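Local coordinates for protein LAO/AO transport system kinase (Escherichia coli, PDB 2P67) that is a P-loop protein of the MeaB family, with a core domain built as a parallel beta sheet flanked by helices, at residues L238-L243 against D249-A254; L57-T62 against H253-F258; A67-F72 against E155-G160; G191-A196 against E220-I225; M78-E83 against V151-T156. One frame throughout, in Å; residues are numbered along the deposited sequence. Where two conformers were deposited one is given.

Contact 1 of 5, residues L238-L243 against D249-A254; sequences LTCSAL and DEIWHA
Strand 236-239, at one margin of the parallel sheet, is followed in the chain by helix 248-264, and this beta-alpha unit closes on itself where Leu238 and Cys240 meet Ile251 and Ala254. Leu238 points at the helix. In the conformer described its CG lies anti to the carbonyl carbon (chi1 -58°), which carries Leu238 CD1 to within 3.9 Å of Ile251 CG1 and 3.9 Å of Ala254 CB. Leu238 CD1 also sits 3.8 Å from Glu250 O, a carbonyl oxygen already engaged by the helical bond from Ala254 N. Alanine suits position 254 because its single methyl lets the leucine come close to the helix backbone. Two residues along, Cys240 has SG between its backbone N and carbonyl carbon (chi1 64°). Ile251 CD1 consequently fits against both heavy atoms of that short side chain, 3.8 Å from Cys240 SG and 3.8 Å from Cys240 CB. The thiol acts here as a compact apolar group, and the branched isoleucine spans the gap by turning its longer arm toward the strand. No hydrogen bond joins the segments; the grip is wholly apolar. Ile251 also packs on Val200 and Ala254 on Leu198, so the helix covers the neighbouring strand 198-201 too. Such a helix laid over the edge of a parallel sheet is typical of the layered alpha/beta P-loop fold.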
# COMPACT_ATOMS: atom_id res chain seq x y z
N LEU A 238 -2.06 -0.05 25.11
CA LEU A 238 -1.77 -0.27 26.53
C LEU A 238 -0.50 0.47 26.94
O LEU A 238 0.29 0.86 26.10
CB LEU A 238 -1.65 -1.77 26.83
CG LEU A 238 -2.86 -2.64 26.49
CD1 LEU A 238 -2.67 -4.07 26.96
CD2 LEU A 238 -4.14 -2.06 27.09
N THR A 239 -0.32 0.67 28.24
CA THR A 239 0.92 1.25 28.74
C THR A 239 1.54 0.27 29.74
O THR A 239 0.84 -0.58 30.33
CB THR A 239 0.71 2.60 29.46
OG1 THR A 239 0.03 2.35 30.70
CG2 THR A 239 -0.08 3.62 28.58
N CYS A 240 2.85 0.41 29.94
CA CYS A 240 3.57 -0.44 30.89
C CYS A 240 4.80 0.26 31.41
O CYS A 240 5.21 1.30 30.90
CB CYS A 240 3.95 -1.79 30.26
SG CYS A 240 5.09 -1.73 28.86
N SER A 241 5.38 -0.29 32.48
CA SER A 241 6.74 0.06 32.87
C SER A 241 7.52 -1.24 32.93
O SER A 241 7.37 -1.99 33.89
CB SER A 241 6.79 0.75 34.24
OG SER A 241 8.12 1.16 34.52
N ALA A 242 8.33 -1.51 31.91
CA ALA A 242 9.13 -2.73 31.90
C ALA A 242 10.01 -2.78 33.15
O ALA A 242 10.02 -3.78 33.86
CB ALA A 242 9.99 -2.81 30.65
N LEU A 243 10.71 -1.69 33.43
CA LEU A 243 11.68 -1.66 34.53
C LEU A 243 11.08 -1.72 35.94
O LEU A 243 11.79 -2.05 36.89
CB LEU A 243 12.68 -0.50 34.38
CG LEU A 243 13.80 -0.70 33.32
CD1 LEU A 243 14.89 0.35 33.49
CD2 LEU A 243 14.42 -2.12 33.36
N ASP A 249 1.90 -8.22 32.36
CA ASP A 249 0.88 -9.27 32.45
C ASP A 249 -0.32 -8.94 31.57
O ASP A 249 -0.87 -9.79 30.88
CB ASP A 249 0.41 -9.44 33.91
CG ASP A 249 1.53 -9.81 34.88
OD1 ASP A 249 2.41 -10.62 34.53
OD2 ASP A 249 1.53 -9.28 36.02
N GLU A 250 -0.71 -7.66 31.60
CA GLU A 250 -1.89 -7.18 30.88
C GLU A 250 -1.68 -7.21 29.36
O GLU A 250 -2.61 -7.48 28.59
CB GLU A 250 -2.22 -5.76 31.35
CG GLU A 250 -2.84 -5.73 32.78
CD GLU A 250 -1.83 -5.94 33.94
OE1 GLU A 250 -0.59 -6.09 33.76
OE2 GLU A 250 -2.32 -5.94 35.10
N ILE A 251 -0.44 -6.95 28.94
CA ILE A 251 -0.08 -7.02 27.51
C ILE A 251 -0.18 -8.47 27.01
O ILE A 251 -0.76 -8.74 25.95
CB ILE A 251 1.29 -6.36 27.25
CG1 ILE A 251 1.17 -4.83 27.43
CG2 ILE A 251 1.84 -6.75 25.85
CD1 ILE A 251 2.41 -4.11 27.68
N TRP A 252 0.34 -9.42 27.79
CA TRP A 252 0.24 -10.84 27.45
C TRP A 252 -1.23 -11.26 27.37
O TRP A 252 -1.65 -11.95 26.46
CB TRP A 252 1.01 -11.68 28.47
CG TRP A 252 0.92 -13.16 28.29
CD1 TRP A 252 0.63 -14.10 29.27
CD2 TRP A 252 1.13 -13.90 27.08
NE1 TRP A 252 0.65 -15.37 28.73
CE2 TRP A 252 0.96 -15.28 27.39
CE3 TRP A 252 1.43 -13.55 25.75
CZ2 TRP A 252 1.09 -16.30 26.43
CZ3 TRP A 252 1.57 -14.56 24.80
CH2 TRP A 252 1.40 -15.92 25.15
N HIS A 253 -2.01 -10.78 28.33
CA HIS A 253 -3.43 -11.06 28.33
C HIS A 253 -4.16 -10.51 27.10
O HIS A 253 -5.06 -11.16 26.59
CB HIS A 253 -4.04 -10.59 29.64
CG HIS A 253 -3.60 -11.43 30.80
ND1 HIS A 253 -3.57 -10.97 32.10
CD2 HIS A 253 -3.13 -12.70 30.83
CE1 HIS A 253 -3.14 -11.94 32.89
NE2 HIS A 253 -2.85 -13.00 32.14
N ALA A 254 -3.75 -9.34 26.64
CA ALA A 254 -4.33 -8.77 25.44
C ALA A 254 -3.96 -9.60 24.21
O ALA A 254 -4.79 -9.78 23.31
CB ALA A 254 -3.88 -7.32 25.26

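Contact 2 of 5, residues L57-T62 against H253-F258; sequences LRLGVT and HAIIDF
A chi1 of -68° turns Ile255 CG1 away from its own carbonyl carbon and sends CG2 out opposite the backbone N, where this branch methyl meets Leu57 and Leu59 at once. The two leucines need different torsions to get there. Leu57 carries CG anti to the backbone N (chi1 177°), whereas in Leu59 CG is anti to the carbonyl carbon (chi1 -57°). Both offer CD2: Leu59 CD2 lies 3.9 Å from Ile255 CG2, the side chains meeting tip to tip, and Leu57 CD2 lies 4.1 Å from Ile255 CG2 on a slanting approach. With Leu57 CD2 and Leu59 CD2 also 4.0 Å apart, the three methyls form a nearly equilateral triangle. Strand 57-63 lies inside the parallel sheet of the P-loop domain, hydrogen-bonded to strand 151-157, and helix 248-264 is one of the helices laid on its face. Leucines two residues apart on a strand project from the same face, and here they offer the helix a greasy patch. The backbones stand well apart, Leu59 CA and Ile255 CA being 9.1 Å from each other, a gap that long branched aliphatic side chains can fill from both sides. Phe76 of helix 69-82 packs on both Leu59 and Ile255, while Leu198 of another strand touches Ile255, and Phe258, a turn farther on, sets its ring edge-to-face with Trp233.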
# COMPACT_ATOMS: atom_id res chain seq x y z
N LEU A 57 2.98 -19.68 18.46
CA LEU A 57 2.51 -18.30 18.40
C LEU A 57 3.65 -17.41 17.90
O LEU A 57 4.71 -17.34 18.53
CB LEU A 57 2.02 -17.84 19.78
CG LEU A 57 1.55 -16.39 19.92
CD1 LEU A 57 0.39 -16.04 18.98
CD2 LEU A 57 1.23 -16.07 21.37
N ARG A 58 3.43 -16.76 16.76
CA ARG A 58 4.45 -15.92 16.12
C ARG A 58 4.12 -14.46 16.42
O ARG A 58 3.06 -13.96 16.02
CB ARG A 58 4.45 -16.15 14.61
CG ARG A 58 4.77 -17.61 14.20
CD ARG A 58 4.23 -17.89 12.79
NE ARG A 58 4.87 -17.10 11.73
CZ ARG A 58 5.88 -17.52 10.96
NH1 ARG A 58 6.45 -18.72 11.15
NH2 ARG A 58 6.37 -16.71 10.02
N LEU A 59 5.01 -13.80 17.15
CA LEU A 59 4.80 -12.40 17.50
C LEU A 59 5.80 -11.49 16.81
O LEU A 59 6.99 -11.84 16.70
CB LEU A 59 4.92 -12.20 19.02
CG LEU A 59 3.99 -13.04 19.90
CD1 LEU A 59 4.28 -12.76 21.38
CD2 LEU A 59 2.52 -12.77 19.58
N GLY A 60 5.35 -10.31 16.38
CA GLY A 60 6.27 -9.29 15.90
C GLY A 60 6.28 -8.14 16.87
O GLY A 60 5.21 -7.71 17.36
N VAL A 61 7.47 -7.64 17.15
CA VAL A 61 7.62 -6.52 18.07
C VAL A 61 8.56 -5.48 17.42
O VAL A 61 9.71 -5.78 17.12
CB VAL A 61 8.18 -6.96 19.48
CG1 VAL A 61 8.45 -5.74 20.34
CG2 VAL A 61 7.23 -7.96 20.21
N THR A 62 8.06 -4.27 17.20
CA THR A 62 8.94 -3.17 16.80
C THR A 62 9.02 -2.12 17.91
O THR A 62 8.11 -1.97 18.71
CB THR A 62 8.52 -2.51 15.45
OG1 THR A 62 7.20 -1.92 15.54
CG2 THR A 62 8.55 -3.52 14.33
N HIS A 253 -2.01 -10.78 28.33
CA HIS A 253 -3.43 -11.06 28.33
C HIS A 253 -4.16 -10.51 27.10
O HIS A 253 -5.06 -11.16 26.59
CB HIS A 253 -4.04 -10.59 29.64
CG HIS A 253 -3.60 -11.43 30.80
ND1 HIS A 253 -3.57 -10.97 32.10
CD2 HIS A 253 -3.13 -12.70 30.83
CE1 HIS A 253 -3.14 -11.94 32.89
NE2 HIS A 253 -2.85 -13.00 32.14
N ALA A 254 -3.75 -9.34 26.64
CA ALA A 254 -4.33 -8.77 25.44
C ALA A 254 -3.96 -9.60 24.21
O ALA A 254 -4.79 -9.78 23.31
CB ALA A 254 -3.88 -7.32 25.26
N ILE A 255 -2.72 -10.08 24.15
CA ILE A 255 -2.28 -10.97 23.08
C ILE A 255 -3.12 -12.25 23.06
O ILE A 255 -3.54 -12.69 21.99
CB ILE A 255 -0.75 -11.28 23.15
CG1 ILE A 255 0.04 -10.01 22.82
CG2 ILE A 255 -0.36 -12.42 22.15
CD1 ILE A 255 1.50 -9.95 23.32
N ILE A 256 -3.37 -12.82 24.23
CA ILE A 256 -4.24 -14.00 24.33
C ILE A 256 -5.66 -13.67 23.83
O ILE A 256 -6.24 -14.44 23.07
CB ILE A 256 -4.24 -14.60 25.76
CG1 ILE A 256 -2.85 -15.18 26.07
CG2 ILE A 256 -5.33 -15.68 25.89
CD1 ILE A 256 -2.62 -15.46 27.53
N ASP A 257 -6.19 -12.51 24.21
CA ASP A 257 -7.50 -12.03 23.74
C ASP A 257 -7.54 -11.90 22.21
O ASP A 257 -8.52 -12.29 21.56
CB ASP A 257 -7.83 -10.67 24.40
CG ASP A 257 -8.23 -10.80 25.87
OD1 ASP A 257 -8.47 -11.93 26.37
OD2 ASP A 257 -8.30 -9.74 26.55
N PHE A 258 -6.46 -11.38 21.63
CA PHE A 258 -6.30 -11.31 20.17
C PHE A 258 -6.39 -12.72 19.54
O PHE A 258 -7.13 -12.93 18.58
CB PHE A 258 -4.95 -10.64 19.82
CG PHE A 258 -4.62 -10.65 18.33
CD1 PHE A 258 -5.01 -9.59 17.50
CD2 PHE A 258 -3.92 -11.73 17.76
CE1 PHE A 258 -4.71 -9.58 16.12
CE2 PHE A 258 -3.62 -11.75 16.37
CZ PHE A 258 -4.01 -10.66 15.56

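Contact 3 of 5, residues A67-F72 against E155-G160; sequences AGKSTF and ETVGVG
Lys69 bends its side chain across the carboxylate of Glu155, joining the start of helix 69-82 to the end of strand 151-157. The sequence around Gly68, Lys69 and Ser70 fits a P-loop (Walker A), which makes this lysine probably the one characteristic of that motif. Its first half is extended, with CG anti to the backbone N, and carries it out toward the strand; then chi3 (60°) and chi4 (68°) fold the tip round. The curl brings the flank of the chain over the strand backbone, with Lys69 CE 3.6 Å from Thr156 O, and delivers NZ to the acid. Glu155 is bent too: CG sits between the backbone N and the carbonyl carbon, and a turn at chi2 swings the carboxylate toward the helix. Glutamate has the length to span this distance, and lysine the flexibility to come round to it. Val89 and Ala91 of the adjoining strand pack on Glu155, so a charged partner is likely to favour its burial. Glycine suits position 68, the N-cap, because its backbone adopts a positive phi there; Gly68 O then accepts the first helical bond from Phe72 N at 3.0 Å. The salt bridge itself is one-sided: Lys69 NZ hydrogen-bonds Glu155 OE2 at 2.8 Å, on its syn side but tilted 23° out of the carboxylate plane, while Glu155 OE1 stays 4.0 Å from Lys69 NZ.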
# COMPACT_ATOMS: atom_id res chain seq x y z
N ALA A 67 12.13 3.81 22.81
CA ALA A 67 10.85 3.21 23.22
C ALA A 67 10.99 2.13 24.30
O ALA A 67 9.97 1.65 24.83
CB ALA A 67 10.09 2.65 22.01
N GLY A 68 12.23 1.74 24.59
CA GLY A 68 12.55 0.77 25.65
C GLY A 68 12.30 -0.67 25.23
O GLY A 68 11.85 -1.49 26.04
N LYS A 69 12.60 -0.97 23.97
CA LYS A 69 12.34 -2.28 23.38
C LYS A 69 13.11 -3.38 24.13
O LYS A 69 12.54 -4.44 24.42
CB LYS A 69 12.70 -2.28 21.89
CG LYS A 69 12.57 -3.63 21.20
CD LYS A 69 12.53 -3.51 19.67
CE LYS A 69 13.77 -2.87 19.05
NZ LYS A 69 15.02 -3.68 19.17
N SER A 70 14.38 -3.14 24.43
CA SER A 70 15.21 -4.13 25.13
C SER A 70 14.63 -4.51 26.50
O SER A 70 14.53 -5.69 26.82
CB SER A 70 16.65 -3.63 25.29
OG SER A 70 17.33 -3.59 24.05
N THR A 71 14.28 -3.51 27.31
CA THR A 71 13.74 -3.78 28.65
C THR A 71 12.38 -4.45 28.58
O THR A 71 12.09 -5.37 29.36
CB THR A 71 13.68 -2.51 29.54
OG1 THR A 71 12.74 -1.56 29.01
CG2 THR A 71 15.04 -1.87 29.63
N PHE A 72 11.55 -4.00 27.63
CA PHE A 72 10.26 -4.62 27.42
C PHE A 72 10.40 -6.09 27.03
O PHE A 72 9.74 -6.94 27.62
CB PHE A 72 9.42 -3.87 26.36
CG PHE A 72 8.19 -4.62 25.95
CD1 PHE A 72 7.06 -4.60 26.76
CD2 PHE A 72 8.17 -5.37 24.77
CE1 PHE A 72 5.92 -5.31 26.41
CE2 PHE A 72 7.03 -6.10 24.41
CZ PHE A 72 5.90 -6.06 25.24
N GLU A 155 11.85 -9.34 16.18
CA GLU A 155 11.86 -7.95 16.62
C GLU A 155 12.83 -7.09 15.84
O GLU A 155 13.87 -7.57 15.41
CB GLU A 155 12.08 -7.86 18.13
CG GLU A 155 13.41 -8.41 18.61
CD GLU A 155 14.46 -7.34 18.73
OE1 GLU A 155 15.53 -7.64 19.29
OE2 GLU A 155 14.23 -6.19 18.31
N THR A 156 12.47 -5.83 15.63
CA THR A 156 13.38 -4.90 14.98
C THR A 156 12.96 -3.48 15.32
O THR A 156 11.92 -3.26 15.94
CB THR A 156 13.48 -5.14 13.44
OG1 THR A 156 14.65 -4.48 12.91
CG2 THR A 156 12.21 -4.68 12.71
N VAL A 157 13.79 -2.52 14.92
CA VAL A 157 13.49 -1.11 15.12
C VAL A 157 12.35 -0.71 14.20
O VAL A 157 12.28 -1.14 13.05
CB VAL A 157 14.73 -0.23 14.85
CG1 VAL A 157 14.41 1.24 15.07
CG2 VAL A 157 15.87 -0.63 15.77
N GLY A 158 11.44 0.10 14.74
CA GLY A 158 10.36 0.66 13.96
C GLY A 158 10.89 1.93 13.35
O GLY A 158 11.12 2.93 14.05
N VAL A 159 11.12 1.85 12.04
CA VAL A 159 11.68 2.94 11.23
C VAL A 159 11.35 2.60 9.78
O VAL A 159 11.36 1.42 9.39
CB VAL A 159 13.23 3.10 11.42
CG1 VAL A 159 13.99 1.88 10.89
CG2 VAL A 159 13.74 4.39 10.78
N GLY A 160 11.07 3.62 8.98
CA GLY A 160 10.65 3.40 7.61
C GLY A 160 9.42 2.51 7.54
O GLY A 160 8.37 2.84 8.09

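Contact 4 of 5, residues G191-A196 against E220-I225; sequences GLMEVA and ESALHI
Ala222 is the first residue of 220-225 to touch the other helix, its methyl meeting the sulfur of Met193: Ala222 CB and Met193 SD are 3.7 Å apart. A small side chain is apt here, since it points toward helix 190-195 and its small size lets the sulfur come close to the backbone. Leu223, next in line, makes the broader contact. Leu223 CD2 lies 3.7 Å from Met193 SD and 4.0 Å from Met193 CE, and Leu223 CG comes 3.9 Å from Met193 SD, so one arm of the leucine, CG and CD2, meets the thioether at more than one point. Met193 comes to it through bends at chi2 (-66°) and chi3 (94°), which curl the chain and let SD and CE lie slantwise across the leucine. Leu223 also rests on Val237 of the edge strand 236-239, tying this helix, 209-225, to the sheet, while Ala222 shares the loop residue Ile188 with Met193. Farther on, Ile225 turns to the second subunit: it forms backbone hydrogen bonds with that copy and packs on Ile188 of the second subunit. Met193 itself also touches Leu226 of the second subunit, placing this helix pair of the P-loop domain at the interface between the subunits. Across the contact no hydrogen bond or charge pair forms; a flexible, polarisable thioether is held by dispersion against a methyl and a branched tip, a fit that depends on shape and not on direction.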
# COMPACT_ATOMS: atom_id res chain seq x y z
N GLY A 191 1.36 3.70 7.84
CA GLY A 191 1.79 2.31 7.68
C GLY A 191 1.65 1.54 8.98
O GLY A 191 1.29 0.37 8.97
N LEU A 192 1.89 2.21 10.10
CA LEU A 192 1.69 1.60 11.41
C LEU A 192 0.21 1.29 11.67
O LEU A 192 -0.14 0.19 12.10
CB LEU A 192 2.24 2.52 12.49
CG LEU A 192 1.96 2.03 13.91
CD1 LEU A 192 2.61 0.63 14.10
CD2 LEU A 192 2.51 3.08 14.89
N MET A 193 -0.67 2.26 11.38
CA MET A 193 -2.10 2.04 11.50
C MET A 193 -2.57 0.85 10.66
O MET A 193 -3.47 0.14 11.06
CB MET A 193 -2.90 3.31 11.17
CG MET A 193 -2.59 4.50 12.12
SD MET A 193 -3.12 4.18 13.83
CE MET A 193 -1.70 3.56 14.64
N GLU A 194 -1.97 0.67 9.49
CA GLU A 194 -2.31 -0.45 8.60
C GLU A 194 -2.13 -1.82 9.26
O GLU A 194 -2.91 -2.76 8.97
CB GLU A 194 -1.47 -0.39 7.33
CG GLU A 194 -1.78 0.79 6.43
CD GLU A 194 -3.04 0.60 5.59
OE1 GLU A 194 -3.71 -0.46 5.69
OE2 GLU A 194 -3.34 1.51 4.81
N VAL A 195 -1.13 -1.93 10.12
CA VAL A 195 -0.68 -3.25 10.62
C VAL A 195 -0.77 -3.49 12.13
O VAL A 195 -0.76 -4.64 12.56
CB VAL A 195 0.76 -3.58 10.13
CG1 VAL A 195 0.83 -3.57 8.58
CG2 VAL A 195 1.77 -2.63 10.74
N ALA A 196 -0.85 -2.43 12.94
CA ALA A 196 -0.82 -2.58 14.40
C ALA A 196 -1.96 -3.45 14.92
O ALA A 196 -3.12 -3.18 14.62
CB ALA A 196 -0.85 -1.21 15.11
N GLU A 220 -5.01 5.58 20.52
CA GLU A 220 -6.34 5.00 20.68
C GLU A 220 -7.38 5.74 19.84
O GLU A 220 -8.25 5.11 19.24
CB GLU A 220 -6.73 4.95 22.16
CG GLU A 220 -7.93 4.09 22.45
CD GLU A 220 -8.18 3.98 23.94
OE1 GLU A 220 -8.43 5.04 24.57
OE2 GLU A 220 -8.13 2.85 24.47
N SER A 221 -7.30 7.08 19.78
CA SER A 221 -8.23 7.82 18.96
C SER A 221 -8.15 7.33 17.52
O SER A 221 -9.18 7.01 16.91
CB SER A 221 -7.95 9.34 19.01
OG SER A 221 -8.11 9.85 20.34
N ALA A 222 -6.93 7.25 16.99
CA ALA A 222 -6.73 6.80 15.60
C ALA A 222 -7.29 5.37 15.42
O ALA A 222 -8.01 5.09 14.46
CB ALA A 222 -5.24 6.83 15.25
N LEU A 223 -6.98 4.48 16.34
CA LEU A 223 -7.36 3.07 16.19
C LEU A 223 -8.85 2.79 16.42
O LEU A 223 -9.38 1.78 15.96
CB LEU A 223 -6.47 2.17 17.06
CG LEU A 223 -5.01 2.06 16.57
CD1 LEU A 223 -4.09 1.51 17.70
CD2 LEU A 223 -4.90 1.23 15.27
N HIS A 224 -9.53 3.68 17.15
CA HIS A 224 -10.97 3.60 17.30
C HIS A 224 -11.73 4.15 16.08
O HIS A 224 -12.79 3.68 15.78
CB HIS A 224 -11.41 4.28 18.61
CG HIS A 224 -11.12 3.48 19.84
ND1 HIS A 224 -11.58 3.84 21.09
CD2 HIS A 224 -10.46 2.30 20.02
CE1 HIS A 224 -11.20 2.95 21.98
NE2 HIS A 224 -10.51 2.01 21.37
N ILE A 225 -11.16 5.15 15.39
CA ILE A 225 -11.86 5.86 14.29
C ILE A 225 -11.66 5.17 12.93
O ILE A 225 -12.58 5.10 12.12
CB ILE A 225 -11.37 7.34 14.22
CG1 ILE A 225 -11.94 8.16 15.38
CG2 ILE A 225 -11.72 8.01 12.92
CD1 ILE A 225 -11.23 9.57 15.51

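Contact 5 of 5, residues M78-E83 against V151-T156; sequences MLLIRE and VVIVET
Leu80 lays its CD1 methyl over Val151, the two side chains crossing at about a right angle, with Leu80 CD1 4.1 Å from Val151 CG1. The element involved is a beta-alpha-beta crossover: helix 69-82 leads from strand 57-63 to strand 87-92, and strand 151-157, which lies between those two in the parallel sheet, passes beneath it. A chi1 of -65° puts CG of Leu80 opposite its carbonyl carbon and aims the fork at the sheet. Val151 meets it with CG1, the branch anti to the backbone N (chi1 178°). Beta-branched residues favour extended strands and give a low, broad surface, while leucine on a helix has the extra carbon needed to reach down to it; Leu80 CA and Val151 CA are still 8.4 Å apart. Val151 and Ile153, two residues apart, both face the helix, but the second touch is loose. Val87 of the strand at the end of the crossover packs on both Leu80 and Ile153, filling in beside them. With its other branch, CD2, the leucine meets the indole ring of Trp252 on the neighbouring helix 248-264. CD1 faces the sheet, and its farther touch is Leu80 CD1 to Ile153 CD1 at 4.5 Å.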
# COMPACT_ATOMS: atom_id res chain seq x y z
N MET A 78 10.61 -12.97 30.08
CA MET A 78 10.66 -13.59 31.42
C MET A 78 9.27 -13.95 31.94
O MET A 78 9.09 -14.99 32.56
CB MET A 78 11.46 -12.73 32.42
CG MET A 78 12.99 -12.75 32.18
SD MET A 78 13.72 -14.42 32.02
CE MET A 78 13.33 -15.15 33.60
N LEU A 79 8.27 -13.12 31.64
CA LEU A 79 6.88 -13.48 31.97
C LEU A 79 6.44 -14.79 31.30
O LEU A 79 5.83 -15.65 31.95
CB LEU A 79 5.91 -12.35 31.59
CG LEU A 79 4.41 -12.52 31.84
CD1 LEU A 79 3.79 -11.15 31.94
CD2 LEU A 79 3.70 -13.31 30.78
N LEU A 80 6.75 -14.94 30.01
CA LEU A 80 6.36 -16.14 29.26
C LEU A 80 7.04 -17.37 29.85
O LEU A 80 6.41 -18.42 29.96
CB LEU A 80 6.72 -16.00 27.78
CG LEU A 80 5.96 -14.90 27.02
CD1 LEU A 80 6.54 -14.66 25.59
CD2 LEU A 80 4.51 -15.26 26.95
N ILE A 81 8.30 -17.22 30.24
CA ILE A 81 9.05 -18.33 30.82
C ILE A 81 8.46 -18.73 32.17
O ILE A 81 8.29 -19.93 32.45
CB ILE A 81 10.55 -18.03 30.90
CG1 ILE A 81 11.16 -18.06 29.49
CG2 ILE A 81 11.28 -19.04 31.81
CD1 ILE A 81 12.39 -17.25 29.35
N ARG A 82 8.13 -17.74 32.99
CA ARG A 82 7.40 -18.00 34.24
C ARG A 82 6.10 -18.75 34.01
O ARG A 82 5.71 -19.56 34.85
CB ARG A 82 7.14 -16.71 35.00
CG ARG A 82 8.28 -16.30 35.90
CD ARG A 82 7.94 -15.06 36.69
NE ARG A 82 8.62 -13.90 36.12
CZ ARG A 82 8.02 -12.83 35.60
NH1 ARG A 82 8.76 -11.86 35.12
NH2 ARG A 82 6.70 -12.72 35.60
N GLU A 83 5.43 -18.51 32.88
CA GLU A 83 4.20 -19.24 32.52
C GLU A 83 4.51 -20.67 32.08
O GLU A 83 3.61 -21.42 31.71
CB GLU A 83 3.44 -18.53 31.40
CG GLU A 83 2.83 -17.16 31.76
CD GLU A 83 1.61 -17.26 32.68
OE1 GLU A 83 0.73 -18.12 32.45
OE2 GLU A 83 1.54 -16.46 33.64
N VAL A 151 6.46 -19.80 21.65
CA VAL A 151 6.32 -18.44 21.14
C VAL A 151 7.63 -18.08 20.46
O VAL A 151 8.71 -18.30 21.03
CB VAL A 151 6.11 -17.43 22.30
CG1 VAL A 151 6.00 -15.98 21.76
CG2 VAL A 151 4.85 -17.80 23.11
N VAL A 152 7.54 -17.57 19.23
CA VAL A 152 8.69 -16.98 18.54
C VAL A 152 8.41 -15.51 18.32
O VAL A 152 7.37 -15.15 17.75
CB VAL A 152 8.95 -17.61 17.15
CG1 VAL A 152 10.29 -17.11 16.59
CG2 VAL A 152 8.94 -19.13 17.23
N ILE A 153 9.36 -14.67 18.74
CA ILE A 153 9.24 -13.22 18.61
C ILE A 153 10.26 -12.72 17.61
O ILE A 153 11.47 -12.94 17.80
CB ILE A 153 9.50 -12.52 19.96
CG1 ILE A 153 8.51 -13.03 21.02
CG2 ILE A 153 9.37 -10.99 19.82
CD1 ILE A 153 8.77 -12.47 22.41
N VAL A 154 9.79 -12.07 16.55
CA VAL A 154 10.70 -11.41 15.64
C VAL A 154 10.67 -9.92 15.98
O VAL A 154 9.60 -9.30 16.10
CB VAL A 154 10.39 -11.74 14.14
CG1 VAL A 154 9.00 -11.23 13.69
CG2 VAL A 154 11.51 -11.22 13.23
N GLU A 155 11.85 -9.34 16.18
CA GLU A 155 11.86 -7.95 16.62
C GLU A 155 12.83 -7.09 15.84
O GLU A 155 13.87 -7.57 15.41
CB GLU A 155 12.08 -7.86 18.13
CG GLU A 155 13.41 -8.41 18.61
CD GLU A 155 14.46 -7.34 18.73
OE1 GLU A 155 15.53 -7.64 19.29
OE2 GLU A 155 14.23 -6.19 18.31
N THR A 156 12.47 -5.83 15.63
CA THR A 156 13.38 -4.90 14.98
C THR A 156 12.96 -3.48 15.32
O THR A 156 11.92 -3.26 15.94
CB THR A 156 13.48 -5.14 13.44
OG1 THR A 156 14.65 -4.48 12.91
CG2 THR A 156 12.21 -4.68 12.71

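All five contacts belong to one domain built on a parallel sheet. Contacts 3 and 5 use the same helix 69-82 and strand 151-157, their centres about 14 Å apart; contacts 1 and 2 share helix 248-264, with centres about 11 Å apart. Neighbouring strands 57-63 and 151-157 join contacts 2 and 5, whose centres are about 10 Å apart. Along the chain, contact 2 encloses contacts 3, 4 and 5, so helix 248-264, late in the chain, returns to the first strand; contact 1 follows those three. Contact 4 lies toward the second subunit, its centre about 16 Å from contact 2 and 24 Å from contact 5, its helices still packed on the sheet.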